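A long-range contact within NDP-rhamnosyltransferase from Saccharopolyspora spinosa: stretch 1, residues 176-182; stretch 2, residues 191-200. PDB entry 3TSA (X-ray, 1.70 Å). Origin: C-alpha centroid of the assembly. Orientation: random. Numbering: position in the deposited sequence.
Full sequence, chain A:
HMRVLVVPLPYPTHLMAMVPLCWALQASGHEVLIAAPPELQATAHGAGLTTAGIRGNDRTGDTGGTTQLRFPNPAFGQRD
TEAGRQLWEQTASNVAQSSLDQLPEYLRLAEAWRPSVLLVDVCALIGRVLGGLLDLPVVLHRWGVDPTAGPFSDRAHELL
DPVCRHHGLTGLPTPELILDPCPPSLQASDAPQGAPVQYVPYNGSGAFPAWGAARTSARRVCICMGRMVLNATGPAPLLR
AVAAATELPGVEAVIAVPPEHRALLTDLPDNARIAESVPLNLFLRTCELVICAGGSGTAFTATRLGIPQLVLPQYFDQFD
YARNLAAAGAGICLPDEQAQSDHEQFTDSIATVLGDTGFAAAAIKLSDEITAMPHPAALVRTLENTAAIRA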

# COMPACT_ATOMS: atom_id res chain seq x y z
N GLU A 176 7.23 13.85 -21.39
CA GLU A 176 8.63 13.42 -21.24
C GLU A 176 8.85 11.96 -21.58
O GLU A 176 9.90 11.58 -22.16
CB GLU A 176 9.11 13.65 -19.81
CG GLU A 176 10.30 14.45 -19.69
CD GLU A 176 10.10 15.76 -20.40
OE1 GLU A 176 10.86 15.96 -21.38
OE2 GLU A 176 9.14 16.54 -20.04
N LEU A 177 7.85 11.11 -21.25
CA LEU A 177 8.07 9.67 -21.21
C LEU A 177 6.63 9.08 -21.16
O LEU A 177 5.74 9.69 -20.57
CB LEU A 177 8.83 9.37 -19.89
CG LEU A 177 9.16 7.93 -19.59
CD1 LEU A 177 9.95 7.36 -20.77
CD2 LEU A 177 9.94 7.79 -18.26
N ILE A 178 6.41 7.92 -21.79
CA ILE A 178 5.14 7.14 -21.57
C ILE A 178 5.56 5.83 -20.96
O ILE A 178 6.52 5.20 -21.50
CB ILE A 178 4.45 6.82 -22.90
CG1 ILE A 178 4.14 8.17 -23.60
CG2 ILE A 178 3.16 6.11 -22.60
CD1 ILE A 178 3.62 8.05 -25.08
N LEU A 179 4.93 5.41 -19.84
CA LEU A 179 5.28 4.07 -19.31
C LEU A 179 4.19 3.09 -19.77
O LEU A 179 3.02 3.45 -19.75
CB LEU A 179 5.33 4.05 -17.79
CG LEU A 179 6.34 5.06 -17.21
CD1 LEU A 179 6.26 4.87 -15.70
CD2 LEU A 179 7.73 4.74 -17.65
N ASP A 180 4.58 1.88 -20.16
CA ASP A 180 3.62 0.95 -20.78
C ASP A 180 3.80 -0.45 -20.19
O ASP A 180 4.82 -1.14 -20.49
CB ASP A 180 3.93 0.96 -22.34
CG ASP A 180 2.89 0.24 -23.10
OD1 ASP A 180 2.01 -0.41 -22.47
OD2 ASP A 180 2.93 0.33 -24.38
N PRO A 181 2.78 -0.97 -19.43
CA PRO A 181 2.85 -2.31 -18.92
C PRO A 181 2.21 -3.37 -19.88
O PRO A 181 2.21 -4.56 -19.59
CB PRO A 181 2.01 -2.21 -17.64
CG PRO A 181 0.81 -1.26 -18.05
CD PRO A 181 1.59 -0.21 -18.98
N CYS A 182 1.65 -2.91 -21.00
CA CYS A 182 1.09 -3.89 -21.92
C CYS A 182 2.13 -4.79 -22.63
O CYS A 182 3.15 -4.30 -23.11
CB CYS A 182 0.29 -3.08 -23.01
SG CYS A 182 -0.68 -4.15 -24.12
N ALA A 191 -0.25 3.11 -31.11
CA ALA A 191 0.17 3.74 -29.87
C ALA A 191 1.67 4.12 -29.95
O ALA A 191 2.48 3.24 -30.28
CB ALA A 191 -0.06 2.71 -28.68
N PRO A 192 2.02 5.38 -29.65
CA PRO A 192 3.41 5.85 -29.70
C PRO A 192 4.26 4.99 -28.81
O PRO A 192 3.73 4.39 -27.85
CB PRO A 192 3.27 7.26 -29.09
CG PRO A 192 2.07 7.77 -29.70
CD PRO A 192 1.13 6.52 -29.33
N GLN A 193 5.57 4.88 -29.07
CA GLN A 193 6.42 4.02 -28.25
C GLN A 193 6.45 4.49 -26.75
O GLN A 193 6.48 5.69 -26.43
CB GLN A 193 7.85 3.99 -28.81
CG GLN A 193 8.81 3.10 -27.98
CD GLN A 193 10.19 3.13 -28.50
OE1 GLN A 193 10.42 3.57 -29.65
NE2 GLN A 193 11.16 2.68 -27.68
N GLY A 194 6.35 3.53 -25.84
CA GLY A 194 6.50 3.83 -24.42
C GLY A 194 7.52 2.88 -23.80
O GLY A 194 7.78 1.76 -24.29
N ALA A 195 8.10 3.32 -22.72
CA ALA A 195 9.09 2.54 -22.00
C ALA A 195 8.39 1.36 -21.23
O ALA A 195 7.31 1.57 -20.65
CB ALA A 195 9.80 3.46 -20.99
N PRO A 196 8.99 0.14 -21.25
CA PRO A 196 8.36 -1.00 -20.57
C PRO A 196 8.38 -0.85 -19.08
O PRO A 196 9.40 -0.43 -18.54
CB PRO A 196 9.18 -2.25 -21.01
CG PRO A 196 10.60 -1.61 -21.48
CD PRO A 196 10.28 -0.19 -21.91
N VAL A 197 7.25 -1.20 -18.43
CA VAL A 197 7.28 -1.40 -16.97
C VAL A 197 6.53 -2.69 -16.70
O VAL A 197 5.38 -2.83 -17.14
CB VAL A 197 6.75 -0.17 -16.15
CG1 VAL A 197 5.24 0.22 -16.49
CG2 VAL A 197 6.87 -0.43 -14.67
N GLN A 198 7.13 -3.63 -15.95
CA GLN A 198 6.50 -4.94 -15.70
C GLN A 198 5.20 -4.81 -14.86
O GLN A 198 5.18 -4.16 -13.78
CB GLN A 198 7.50 -5.87 -14.93
CG GLN A 198 7.01 -7.25 -14.89
CD GLN A 198 7.98 -8.23 -14.34
OE1 GLN A 198 9.22 -8.15 -14.57
NE2 GLN A 198 7.45 -9.22 -13.70
N TYR A 199 4.13 -5.45 -15.36
CA TYR A 199 2.84 -5.48 -14.63
C TYR A 199 3.08 -6.28 -13.35
O TYR A 199 3.57 -7.42 -13.43
CB TYR A 199 1.76 -6.15 -15.54
CG TYR A 199 0.46 -6.22 -14.76
CD1 TYR A 199 -0.27 -5.02 -14.47
CD2 TYR A 199 0.04 -7.40 -14.21
CE1 TYR A 199 -1.41 -5.05 -13.66
CE2 TYR A 199 -1.14 -7.45 -13.45
CZ TYR A 199 -1.83 -6.28 -13.16
OH TYR A 199 -2.97 -6.39 -12.32
N VAL A 200 2.66 -5.72 -12.20
CA VAL A 200 2.69 -6.46 -10.93
C VAL A 200 1.24 -6.58 -10.55
O VAL A 200 0.56 -5.58 -10.42
CB VAL A 200 3.40 -5.65 -9.86
CG1 VAL A 200 3.25 -6.35 -8.49
CG2 VAL A 200 4.87 -5.60 -10.22
O HOH W 1 8.04 7.13 -24.12
O HOH W 2 4.87 1.03 -26.27
O HOH W 3 4.06 -5.99 -18.20

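What holds the two backbones together? Residues 177-180 form a strand that runs parallel to the short strand 195-196, with Leu179 paired to Ala195 and Asp180 to Pro196. Three hydrogen bonds cross between the two stretches, the third from Val197, just past the strand: Ala195 N donates to Ile178 O at 2.7 Å, Asp180 N to Ala195 O at 2.8 Å, and Val197 N to Asp180 O at 3.2 Å. Ala195 thus uses both its amide and its carbonyl, reaching the residues before and after Leu179, the usual pattern of a parallel pair. Pro196, lacking an amide proton, adds a CA-H...O contact, its CA 3.5 Å from Asp180 O.

How does Ile178 contribute so much contact? With chi1 m and chi2 t, its side chain carries CD1 to the loop before the second strand, 4.1 Å from Pro192 CB, an apolar meeting. Its backbone works too: water 1 accepts from Ile178 N (3.0 Å) and donates to Gln193 O (3.1 Å), bridging the gap where the direct ladder has not yet begun. Beside it, Gly194 CA lies 3.2 Å from Ile178 O; a CB there would clash with that oxygen.

What do Ala195 and Val197 pack against? Ala195 points to the same face as Leu179, and Ala195 CB lies 4.1 Å from Leu179 CD2 and 3.9 Å from Leu177 CD1. Further along, Val197 CG1 sits 4.0 Å from Leu179 CB and 4.2 Å from Pro181 CB, so one methyl group meets two apolar neighbors.

Where do waters take over from direct bonds? Water 2 donates to Asp180 OD2 (2.8 Å) and accepts from Gly194 N (2.9 Å), while Asp180 OD1 accepts from Cys182 N at 2.9 Å within its own stretch. Beyond Val197, water 3 joins Pro181 O (2.7 Å) to Tyr199 N (2.9 Å), extending the polar link past the last direct hydrogen bond.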